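Short chain dehydrogenase/reductase (Acinetobacter baumannii, PDB 4IUY) is probably an NAD(P)-dependent oxidoreductase of the short-chain dehydrogenase/reductase family, built on a Rossmann fold. Local coordinates at residues 163-169 and 182-186; 202-207 and 258-264; 84-88 and 134-139; 206-210 and 265-269. All coordinates share one frame; numbering follows the deposited sequence.

Contact 1 of 4, residues 163-169 and 182-186; sequences ITSILSQ and KAGLR
K182 and R186 reach from one side of helix 176-196 over the loop that follows strand 159-163 in the Rossmann fold, and each meets that loop differently. K182 sits in the YxxxK sequence motif of short-chain dehydrogenases, which starts at Y178. Its chain bends at chi2 (-54°), which lays CD and CE along the T164 backbone, and K182 NZ then stands 3.2 Å from T164 O. This donor comes from above the carbonyl plane, 45° out of it; the bond from NZ to I163 O is weak. Alongside, S165 CB lies 3.9 Å from K182 CG, while S165 OG takes the N-H of L167 in an ST turn that starts the 3-10 segment.

R186 is extended from CG to NE, and its guanidinium ends against the Q169 amide. The Q169 amide and the R186 guanidinium are stacked, their planes only 12° apart, with Q169 NE2 3.4 Å from R186 CZ and over the centre of the group. R186 NE forms a salt bridge with E262, which also hydrogen-bonds T164 OG1 and S168 OG. The backbones come close between S168 CA and A183 CA, 4.0 Å apart, and S168 CB packs 3.4 Å from the carbonyl K182 O. On the apolar side T164 and L185 cross at a slant, T164 CG2 resting 3.7 Å from L185 CD2.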
loop_
_atom_site.group_PDB
_atom_site.type_symbol
_atom_site.label_atom_id
_atom_site.label_comp_id
_atom_site.label_asym_id
_atom_site.label_seq_id
_atom_site.Cartn_x
_atom_site.Cartn_y
_atom_site.Cartn_z
ATOM N N ILE D 163 18.131 1.139 5.517
ATOM C CA ILE D 163 17.481 0.319 6.507
ATOM C C ILE D 163 16.311 1.104 7.073
ATOM O O ILE D 163 16.489 2.124 7.755
ATOM C CB ILE D 163 18.411 -0.123 7.627
ATOM C CG1 ILE D 163 19.691 -0.716 7.049
ATOM C CG2 ILE D 163 17.682 -1.126 8.508
ATOM C CD1 ILE D 163 19.452 -1.829 6.083
ATOM N N THR D 164 15.102 0.657 6.752
ATOM C CA THR D 164 13.936 1.306 7.333
ATOM C C THR D 164 13.476 0.525 8.569
ATOM O O THR D 164 14.191 0.471 9.559
ATOM C CB THR D 164 12.812 1.526 6.275
ATOM O OG1 THR D 164 12.336 0.279 5.739
ATOM C CG2 THR D 164 13.357 2.415 5.149
ATOM N N SER D 165 12.300 -0.086 8.483
ATOM C CA SER D 165 11.618 -0.734 9.600
ATOM C C SER D 165 10.223 -1.094 9.102
ATOM O O SER D 165 9.665 -0.405 8.241
ATOM C CB SER D 165 11.463 0.245 10.768
ATOM O OG SER D 165 10.611 -0.275 11.783
ATOM N N ILE D 166 9.634 -2.144 9.648
ATOM C CA ILE D 166 8.247 -2.441 9.305
ATOM C C ILE D 166 7.341 -1.334 9.809
ATOM O O ILE D 166 6.207 -1.200 9.377
ATOM C CB ILE D 166 7.778 -3.806 9.813
ATOM C CG1 ILE D 166 7.905 -3.908 11.328
ATOM C CG2 ILE D 166 8.541 -4.928 9.126
ATOM C CD1 ILE D 166 7.246 -5.215 11.886
ATOM N N LEU D 167 7.867 -0.524 10.718
ATOM C CA LEU D 167 7.150 0.649 11.205
ATOM C C LEU D 167 7.037 1.763 10.170
ATOM O O LEU D 167 6.442 2.796 10.421
ATOM C CB LEU D 167 7.793 1.178 12.481
ATOM C CG LEU D 167 7.563 0.207 13.649
ATOM C CD1 LEU D 167 8.153 0.760 14.905
ATOM C CD2 LEU D 167 6.054 -0.105 13.847
ATOM N N SER D 168 7.623 1.561 9.004
ATOM C CA SER D 168 7.445 2.512 7.929
ATOM C C SER D 168 6.007 2.369 7.386
ATOM O O SER D 168 5.491 3.292 6.783
ATOM C CB SER D 168 8.489 2.287 6.838
ATOM O OG SER D 168 8.262 1.063 6.164
ATOM N N GLN D 169 5.360 1.220 7.634
ATOM C CA GLN D 169 3.965 1.028 7.210
ATOM C C GLN D 169 3.046 0.548 8.329
ATOM O O GLN D 169 1.864 0.780 8.284
ATOM C CB GLN D 169 3.862 0.044 6.038
ATOM C CG GLN D 169 4.643 0.430 4.783
ATOM C CD GLN D 169 4.389 -0.530 3.628
ATOM O OE1 GLN D 169 4.811 -1.692 3.655
ATOM N NE2 GLN D 169 3.687 -0.053 2.617
ATOM N N LYS D 182 10.463 6.874 9.329
ATOM C CA LYS D 182 10.619 5.646 8.544
ATOM C C LYS D 182 9.723 5.602 7.291
ATOM O O LYS D 182 10.175 5.187 6.220
ATOM C CB LYS D 182 10.364 4.409 9.410
ATOM C CG LYS D 182 11.436 4.171 10.470
ATOM C CD LYS D 182 12.839 4.120 9.907
ATOM C CE LYS D 182 13.843 3.679 10.964
ATOM N NZ LYS D 182 15.220 3.365 10.394
ATOM N N ALA D 183 8.465 6.017 7.419
ATOM C CA ALA D 183 7.599 6.139 6.239
ATOM C C ALA D 183 8.192 7.179 5.280
ATOM O O ALA D 183 8.115 7.027 4.058
ATOM C CB ALA D 183 6.187 6.554 6.626
ATOM N N GLY D 184 8.739 8.255 5.832
ATOM C CA GLY D 184 9.390 9.248 4.998
ATOM C C GLY D 184 10.549 8.647 4.214
ATOM O O GLY D 184 10.714 8.924 3.031
ATOM N N LEU D 185 11.382 7.866 4.899
ATOM C CA LEU D 185 12.536 7.249 4.275
ATOM C C LEU D 185 12.107 6.213 3.236
ATOM O O LEU D 185 12.687 6.142 2.140
ATOM C CB LEU D 185 13.447 6.620 5.325
ATOM C CG LEU D 185 14.734 5.972 4.820
ATOM C CD1 LEU D 185 15.586 6.947 4.040
ATOM C CD2 LEU D 185 15.526 5.296 5.953
ATOM N N ARG D 186 11.048 5.469 3.552
ATOM C CA ARG D 186 10.524 4.472 2.615
ATOM C C ARG D 186 10.121 5.114 1.292
ATOM O O ARG D 186 10.489 4.634 0.221
ATOM C CB ARG D 186 9.324 3.717 3.199
ATOM C CG ARG D 186 8.797 2.626 2.270
ATOM C CD ARG D 186 7.498 2.008 2.804
ATOM N NE ARG D 186 7.273 0.716 2.167
ATOM C CZ ARG D 186 6.666 0.549 0.995
ATOM N NH1 ARG D 186 6.195 1.601 0.320
ATOM N NH2 ARG D 186 6.533 -0.677 0.495
#

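Contact 2 of 4, residues 202-207 and 258-264; sequences NVNAIA and ITGIEIK
A205, I206 and A207 run beside E262, I263 and K264 in parallel register, the short strand segments only 19° from parallel. Here the packing is tight and the bonding regular: A205 N donates to I261 O at 2.8 Å, I263 N to A205 O, and A207 N to I263 O at 2.8 Å in a nearly straight bond (177°).

Before E262 the second segment is no longer strand, and side chains share the bonding with the backbone. G260 N donates to V203 O at 2.7 Å, and T259 OG1 accepts from V203 N at 2.9 Å. N204 uses both ends of its amide: OD1 takes the N-H of I261 at 3.1 Å, while ND2 gives to I258 O, approaching above that carbonyl plane. The same I258 O receives N202 ND2 at 3.0 Å almost head-on, so two amides grip one buried oxygen; N202 OD1 bonds S159 OG.

The more open side carries E262 and K264, both partly exposed. E262 swings its CG away from its own N (chi1 177°) and lies over the methyl of A207, E262 CD to A207 CB 3.5 Å; its carboxylate engages the 163-169 loop and helix 176-196, and K264 NZ bonds S270. I261 and I263 pack on a third subunit. Strand 262-265, outermost beside 202-208, completes the 3-2-1-4-5-6-7 order characteristic of the Rossmann fold in short-chain dehydrogenases.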
loop_
_atom_site.group_PDB
_atom_site.type_symbol
_atom_site.label_atom_id
_atom_site.label_comp_id
_atom_site.label_asym_id
_atom_site.label_seq_id
_atom_site.Cartn_x
_atom_site.Cartn_y
_atom_site.Cartn_z
ATOM N N ASN D 202 21.013 1.950 -8.322
ATOM C CA ASN D 202 19.725 1.490 -7.818
ATOM C C ASN D 202 19.591 1.744 -6.290
ATOM O O ASN D 202 20.582 1.716 -5.544
ATOM C CB ASN D 202 19.433 0.020 -8.201
ATOM C CG ASN D 202 20.438 -0.961 -7.613
ATOM O OD1 ASN D 202 21.562 -0.586 -7.260
ATOM N ND2 ASN D 202 20.039 -2.235 -7.518
ATOM N N VAL D 203 18.363 1.997 -5.845
ATOM C CA VAL D 203 18.115 2.410 -4.476
ATOM C C VAL D 203 16.976 1.568 -3.896
ATOM O O VAL D 203 15.848 1.586 -4.401
ATOM C CB VAL D 203 17.745 3.908 -4.396
ATOM C CG1 VAL D 203 17.610 4.344 -2.940
ATOM C CG2 VAL D 203 18.805 4.788 -5.137
ATOM N N ASN D 204 17.286 0.830 -2.834
ATOM C CA ASN D 204 16.323 -0.077 -2.217
ATOM C C ASN D 204 16.353 -0.023 -0.697
ATOM O O ASN D 204 17.274 0.532 -0.088
ATOM C CB ASN D 204 16.561 -1.504 -2.695
ATOM C CG ASN D 204 16.296 -1.659 -4.158
ATOM O OD1 ASN D 204 15.138 -1.679 -4.600
ATOM N ND2 ASN D 204 17.365 -1.699 -4.941
ATOM N N ALA D 205 15.330 -0.603 -0.084
ATOM C CA ALA D 205 15.205 -0.575 1.361
ATOM C C ALA D 205 15.032 -1.963 1.945
ATOM O O ALA D 205 14.480 -2.849 1.316
ATOM C CB ALA D 205 14.004 0.337 1.776
ATOM N N ILE D 206 15.499 -2.131 3.171
ATOM C CA ILE D 206 15.202 -3.307 3.952
ATOM C C ILE D 206 14.495 -2.879 5.228
ATOM O O ILE D 206 14.954 -1.960 5.924
ATOM C CB ILE D 206 16.481 -4.064 4.311
ATOM C CG1 ILE D 206 17.109 -4.598 3.018
ATOM C CG2 ILE D 206 16.144 -5.199 5.299
ATOM C CD1 ILE D 206 18.518 -5.144 3.169
ATOM N N ALA D 207 13.377 -3.540 5.521
ATOM C CA ALA D 207 12.544 -3.216 6.670
ATOM C C ALA D 207 12.536 -4.376 7.665
ATOM O O ALA D 207 11.761 -5.311 7.533
ATOM C CB ALA D 207 11.103 -2.903 6.210
ATOM N N ILE D 258 16.482 -4.448 -9.799
ATOM C CA ILE D 258 15.573 -4.092 -8.730
ATOM C C ILE D 258 15.910 -2.714 -8.232
ATOM O O ILE D 258 17.021 -2.482 -7.810
ATOM C CB ILE D 258 15.736 -5.067 -7.527
ATOM C CG1 ILE D 258 15.461 -6.504 -7.947
ATOM C CG2 ILE D 258 14.848 -4.652 -6.335
ATOM C CD1 ILE D 258 15.641 -7.484 -6.784
ATOM N N THR D 259 14.956 -1.799 -8.275
ATOM C CA THR D 259 15.160 -0.491 -7.673
ATOM C C THR D 259 13.830 0.054 -7.164
ATOM O O THR D 259 12.791 -0.140 -7.812
ATOM C CB THR D 259 15.856 0.525 -8.629
ATOM O OG1 THR D 259 16.349 1.632 -7.857
ATOM C CG2 THR D 259 14.907 1.064 -9.710
ATOM N N GLY D 260 13.866 0.710 -6.003
ATOM C CA GLY D 260 12.682 1.356 -5.462
ATOM C C GLY D 260 11.779 0.499 -4.600
ATOM O O GLY D 260 10.609 0.824 -4.443
ATOM N N ILE D 261 12.304 -0.587 -4.039
ATOM C CA ILE D 261 11.465 -1.497 -3.273
ATOM C C ILE D 261 11.890 -1.559 -1.822
ATOM O O ILE D 261 13.009 -1.184 -1.472
ATOM C CB ILE D 261 11.451 -2.946 -3.865
ATOM C CG1 ILE D 261 12.720 -3.694 -3.494
ATOM C CG2 ILE D 261 11.261 -2.921 -5.396
ATOM C CD1 ILE D 261 12.600 -5.168 -3.676
ATOM N N GLU D 262 10.987 -2.053 -0.982
ATOM C CA GLU D 262 11.302 -2.301 0.409
ATOM C C GLU D 262 11.002 -3.767 0.693
ATOM O O GLU D 262 9.869 -4.229 0.532
ATOM C CB GLU D 262 10.479 -1.386 1.321
ATOM C CG GLU D 262 10.690 -1.633 2.809
ATOM C CD GLU D 262 9.670 -0.895 3.675
ATOM O OE1 GLU D 262 8.461 -1.259 3.652
ATOM O OE2 GLU D 262 10.087 0.020 4.406
ATOM N N ILE D 263 12.039 -4.495 1.071
ATOM C CA ILE D 263 11.942 -5.901 1.461
ATOM C C ILE D 263 11.752 -5.999 2.982
ATOM O O ILE D 263 12.655 -5.643 3.768
ATOM C CB ILE D 263 13.224 -6.659 1.063
ATOM C CG1 ILE D 263 13.423 -6.613 -0.459
ATOM C CG2 ILE D 263 13.197 -8.101 1.591
ATOM C CD1 ILE D 263 14.692 -7.376 -0.950
ATOM N N LYS D 264 10.585 -6.474 3.394
ATOM C CA LYS D 264 10.293 -6.665 4.814
ATOM C C LYS D 264 10.884 -7.971 5.279
ATOM O O LYS D 264 10.775 -8.977 4.590
ATOM C CB LYS D 264 8.793 -6.627 5.093
ATOM C CG LYS D 264 8.149 -5.274 4.769
ATOM C CD LYS D 264 6.653 -5.306 5.061
ATOM C CE LYS D 264 5.938 -6.238 4.112
ATOM N NZ LYS D 264 4.507 -6.371 4.500
#

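Contact 3 of 4, residues 84-88 and 134-139; sequences LDVND and DTNLKA
N87 reaches D134 and T135 because its first torsion (-78°) sets CG beside the backbone N and directs the side chain across the helix. The side chain crosses those of D134 and T135 at about a right angle, and its amide plane stands 58° from the D134 carboxylate, so the two flat groups are not stacked. It covers the stretch of helix where the backbone widens: A139 N bonds D134 O at 2.7 Å, five residues back, in a pi-type turn. T135 OG1 is itself engaged within the helix, donating to K131 O.

V86 makes the apolar half of the contact. Its CB is 4.0 Å from A139 CB, and the same methyl carbon, A139 CB, lies 3.3 Å from V86 O, so the alanine fits against both the side chain and the carbonyl of one residue. The contact thus joins the loop after strand 79-83 to helix 126-153 of the Rossmann fold. In relatives of this family an aspartate followed by a hydrophobic residue at this point lies by the adenine of the cofactor, which is consistent with the placing of D85 and V86; this chain is without cofactor.

The loop is kept in shape from within. D85 to D88 is a type I turn closed by D88 N on D85 O at 2.9 Å. D85 OD1 adds an Asx turn, accepting from N87 N at 3.1 Å in an almost straight bond (177°) that meets the carboxylate from well above its plane. D88, in turn, caps the start of helix 89-101 through OD1 on A91 N.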
loop_
_atom_site.group_PDB
_atom_site.type_symbol
_atom_site.label_atom_id
_atom_site.label_comp_id
_atom_site.label_asym_id
_atom_site.label_seq_id
_atom_site.Cartn_x
_atom_site.Cartn_y
_atom_site.Cartn_z
ATOM N N LEU D 84 32.262 10.575 13.063
ATOM C CA LEU D 84 31.484 11.732 12.622
ATOM C C LEU D 84 30.040 11.692 13.128
ATOM O O LEU D 84 29.559 10.650 13.547
ATOM C CB LEU D 84 31.518 11.835 11.087
ATOM C CG LEU D 84 31.163 10.616 10.215
ATOM C CD1 LEU D 84 29.672 10.375 10.093
ATOM C CD2 LEU D 84 31.799 10.761 8.842
ATOM N N ASP D 85 29.347 12.827 13.073
ATOM C CA ASP D 85 27.907 12.843 13.284
ATOM C C ASP D 85 27.234 12.664 11.925
ATOM O O ASP D 85 27.552 13.386 10.981
ATOM C CB ASP D 85 27.446 14.147 13.923
ATOM C CG ASP D 85 25.927 14.207 14.077
ATOM O OD1 ASP D 85 25.264 13.163 13.892
ATOM O OD2 ASP D 85 25.383 15.297 14.357
ATOM N N VAL D 86 26.321 11.699 11.816
ATOM C CA VAL D 86 25.654 11.434 10.537
ATOM C C VAL D 86 24.865 12.650 10.022
ATOM O O VAL D 86 24.556 12.725 8.834
ATOM C CB VAL D 86 24.735 10.171 10.582
ATOM C CG1 VAL D 86 25.307 9.055 9.722
ATOM C CG2 VAL D 86 24.519 9.696 12.009
ATOM N N ASN D 87 24.570 13.601 10.910
ATOM C CA ASN D 87 23.887 14.849 10.540
ATOM C C ASN D 87 24.785 15.972 10.041
ATOM O O ASN D 87 24.294 17.019 9.606
ATOM C CB ASN D 87 23.055 15.350 11.711
ATOM C CG ASN D 87 21.752 14.590 11.842
ATOM O OD1 ASN D 87 20.816 14.819 11.067
ATOM N ND2 ASN D 87 21.695 13.650 12.795
ATOM N N ASP D 88 26.098 15.741 10.125
ATOM C CA ASP D 88 27.130 16.679 9.688
ATOM C C ASP D 88 27.502 16.396 8.227
ATOM O O ASP D 88 28.315 15.512 7.933
ATOM C CB ASP D 88 28.349 16.512 10.612
ATOM C CG ASP D 88 29.417 17.567 10.408
ATOM O OD1 ASP D 88 29.461 18.199 9.337
ATOM O OD2 ASP D 88 30.223 17.764 11.346
ATOM N N ASP D 134 15.825 13.855 12.090
ATOM C CA ASP D 134 17.083 14.208 11.410
ATOM C C ASP D 134 18.006 13.024 11.250
ATOM O O ASP D 134 18.601 12.847 10.190
ATOM C CB ASP D 134 17.833 15.338 12.117
ATOM C CG ASP D 134 17.099 16.647 12.027
ATOM O OD1 ASP D 134 16.065 16.688 11.322
ATOM O OD2 ASP D 134 17.550 17.622 12.652
ATOM N N THR D 135 18.113 12.218 12.301
ATOM C CA THR D 135 18.907 11.004 12.271
ATOM C C THR D 135 18.304 9.925 11.355
ATOM O O THR D 135 19.026 9.286 10.591
ATOM C CB THR D 135 19.067 10.405 13.678
ATOM O OG1 THR D 135 19.872 11.276 14.482
ATOM C CG2 THR D 135 19.729 9.016 13.606
ATOM N N ASN D 136 16.987 9.732 11.418
ATOM C CA ASN D 136 16.364 8.629 10.683
ATOM C C ASN D 136 16.064 8.915 9.232
ATOM O O ASN D 136 16.000 7.983 8.420
ATOM C CB ASN D 136 15.079 8.146 11.373
ATOM C CG ASN D 136 15.337 7.481 12.718
ATOM O OD1 ASN D 136 16.411 6.973 12.966
ATOM N ND2 ASN D 136 14.343 7.489 13.588
ATOM N N LEU D 137 15.910 10.194 8.895
ATOM C CA LEU D 137 15.448 10.572 7.553
ATOM C C LEU D 137 16.375 11.606 6.890
ATOM O O LEU D 137 16.839 11.414 5.766
ATOM C CB LEU D 137 14.018 11.096 7.599
ATOM C CG LEU D 137 13.424 11.669 6.309
ATOM C CD1 LEU D 137 13.403 10.638 5.153
ATOM C CD2 LEU D 137 12.030 12.205 6.567
ATOM N N LYS D 138 16.662 12.698 7.585
ATOM C CA LYS D 138 17.506 13.720 6.964
ATOM C C LYS D 138 18.937 13.252 6.708
ATOM O O LYS D 138 19.487 13.520 5.646
ATOM C CB LYS D 138 17.523 14.998 7.771
ATOM C CG LYS D 138 18.235 16.138 7.071
ATOM C CD LYS D 138 18.139 17.386 7.912
ATOM C CE LYS D 138 18.994 18.511 7.327
ATOM N NZ LYS D 138 19.056 19.683 8.265
ATOM N N ALA D 139 19.548 12.583 7.678
ATOM C CA ALA D 139 20.921 12.114 7.500
ATOM C C ALA D 139 21.121 11.118 6.354
ATOM O O ALA D 139 22.031 11.302 5.544
ATOM C CB ALA D 139 21.506 11.593 8.805
#

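Contact 4 of 4, residues 206-210 and 265-269; sequences IAPGY and VDGGH
The Y210 and H269 rings meet at their edges, with neither ring stacked on the other: their planes are 50° apart, the centroids 5.7 Å, and the nearest atoms, Y210 CD2 and H269 CE1, are 3.6 Å apart. The rings stand where the two neighbouring strands of the Rossmann fold, 202-208 and 262-265, run out into loops, the first ending in the P208-G209 pair that recurs in short-chain dehydrogenases. A water links these residues, accepting from Y210 N at 2.8 Å and lying 3.0 Å from H269 ND1. H269 comes near the tyrosine because its CG lies anti to the backbone N (chi1 -163°). Y210 OH bonds N172.

Before the rings, along the strands, the pairing continues for one more step: V265 N donates to A207 O at 2.9 Å and G209 N to V265 O at 2.8 Å. G209 has no side chain, and its CA comes within 3.9 Å of D266 CB. Beyond V265 the chain folds back through a type I' turn, D266 to H269, glycines at its centre. D266 OD2 bonds S270 N; in an Asx turn D266 OD1 accepts from G268 N at 2.9 Å, from above the carboxylate plane.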
loop_
_atom_site.group_PDB
_atom_site.type_symbol
_atom_site.label_atom_id
_atom_site.label_comp_id
_atom_site.label_asym_id
_atom_site.label_seq_id
_atom_site.Cartn_x
_atom_site.Cartn_y
_atom_site.Cartn_z
ATOM N N ILE D 206 15.499 -2.131 3.171
ATOM C CA ILE D 206 15.202 -3.307 3.952
ATOM C C ILE D 206 14.495 -2.879 5.228
ATOM O O ILE D 206 14.954 -1.960 5.924
ATOM C CB ILE D 206 16.481 -4.064 4.311
ATOM C CG1 ILE D 206 17.109 -4.598 3.018
ATOM C CG2 ILE D 206 16.144 -5.199 5.299
ATOM C CD1 ILE D 206 18.518 -5.144 3.169
ATOM N N ALA D 207 13.377 -3.540 5.521
ATOM C CA ALA D 207 12.544 -3.216 6.670
ATOM C C ALA D 207 12.536 -4.376 7.665
ATOM O O ALA D 207 11.761 -5.311 7.533
ATOM C CB ALA D 207 11.103 -2.903 6.210
ATOM N N PRO D 208 13.413 -4.322 8.668
ATOM C CA PRO D 208 13.437 -5.390 9.666
ATOM C C PRO D 208 12.224 -5.295 10.582
ATOM O O PRO D 208 11.746 -4.180 10.807
ATOM C CB PRO D 208 14.702 -5.075 10.486
ATOM C CG PRO D 208 15.431 -4.032 9.708
ATOM C CD PRO D 208 14.416 -3.281 8.950
ATOM N N GLY D 209 11.761 -6.429 11.112
ATOM C CA GLY D 209 10.822 -6.422 12.229
ATOM C C GLY D 209 11.558 -6.164 13.534
ATOM O O GLY D 209 12.632 -5.593 13.520
ATOM N N TYR D 210 11.003 -6.594 14.662
ATOM C CA TYR D 210 11.664 -6.409 15.941
ATOM C C TYR D 210 12.827 -7.362 16.115
ATOM O O TYR D 210 12.671 -8.582 16.092
ATOM C CB TYR D 210 10.687 -6.555 17.102
ATOM C CG TYR D 210 9.696 -5.421 17.200
ATOM C CD1 TYR D 210 9.992 -4.272 17.928
ATOM C CD2 TYR D 210 8.470 -5.487 16.558
ATOM C CE1 TYR D 210 9.071 -3.223 18.020
ATOM C CE2 TYR D 210 7.555 -4.444 16.637
ATOM C CZ TYR D 210 7.849 -3.331 17.366
ATOM O OH TYR D 210 6.921 -2.320 17.422
ATOM N N VAL D 265 11.567 -7.936 6.416
ATOM C CA VAL D 265 12.131 -9.148 7.004
ATOM C C VAL D 265 11.603 -9.193 8.429
ATOM O O VAL D 265 12.141 -8.538 9.343
ATOM C CB VAL D 265 13.701 -9.124 6.951
ATOM C CG1 VAL D 265 14.279 -10.384 7.482
ATOM C CG2 VAL D 265 14.208 -8.896 5.506
ATOM N N ASP D 266 10.521 -9.941 8.623
ATOM C CA ASP D 266 9.791 -9.838 9.873
ATOM C C ASP D 266 9.054 -11.125 10.283
ATOM O O ASP D 266 8.255 -11.095 11.217
ATOM C CB ASP D 266 8.801 -8.655 9.797
ATOM C CG ASP D 266 7.640 -8.896 8.803
ATOM O OD1 ASP D 266 7.676 -9.875 8.012
ATOM O OD2 ASP D 266 6.680 -8.088 8.811
ATOM N N GLY D 267 9.307 -12.246 9.598
ATOM C CA GLY D 267 8.612 -13.489 9.934
ATOM C C GLY D 267 7.089 -13.346 9.881
ATOM O O GLY D 267 6.360 -14.055 10.584
ATOM N N GLY D 268 6.615 -12.428 9.033
ATOM C CA GLY D 268 5.198 -12.234 8.802
ATOM C C GLY D 268 4.509 -11.290 9.765
ATOM O O GLY D 268 3.285 -11.117 9.688
ATOM N N HIS D 269 5.295 -10.638 10.627
ATOM C CA HIS D 269 4.743 -9.753 11.649
ATOM C C HIS D 269 3.754 -8.700 11.079
ATOM O O HIS D 269 2.643 -8.512 11.607
ATOM C CB HIS D 269 5.867 -9.052 12.412
ATOM C CG HIS D 269 5.420 -8.449 13.706
ATOM N ND1 HIS D 269 6.269 -7.755 14.541
ATOM C CD2 HIS D 269 4.217 -8.474 14.329
ATOM C CE1 HIS D 269 5.597 -7.340 15.600
ATOM N NE2 HIS D 269 4.355 -7.777 15.504
HETATM O O HOH W 1 9.086 -8.481 13.995
#

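How the contacts relate
From the N terminus, contact 3 closes first, bringing the loop after strand 79-83 to helix 126-153. Contact 1 then closes a short loop between strand 159-163 and helix 176-196, wholly after contact 3. Contacts 2 and 4 close long loops from strand 202-208 to strand 262-265 and the turn beyond; they share I206 and A207 and overlap rather than nest, as parallel pairing requires. Contact 1 is the bridge: L185 packs on L137 of contact 3, T164 N bonds I206 O, and I166 N bonds P208 O. Contacts 3 and 4, with centres about 24 Å apart, lie on opposite sides of the chain's centre. Contacts 1 and 3 touch the second subunit, contacts 2 and 4 the third.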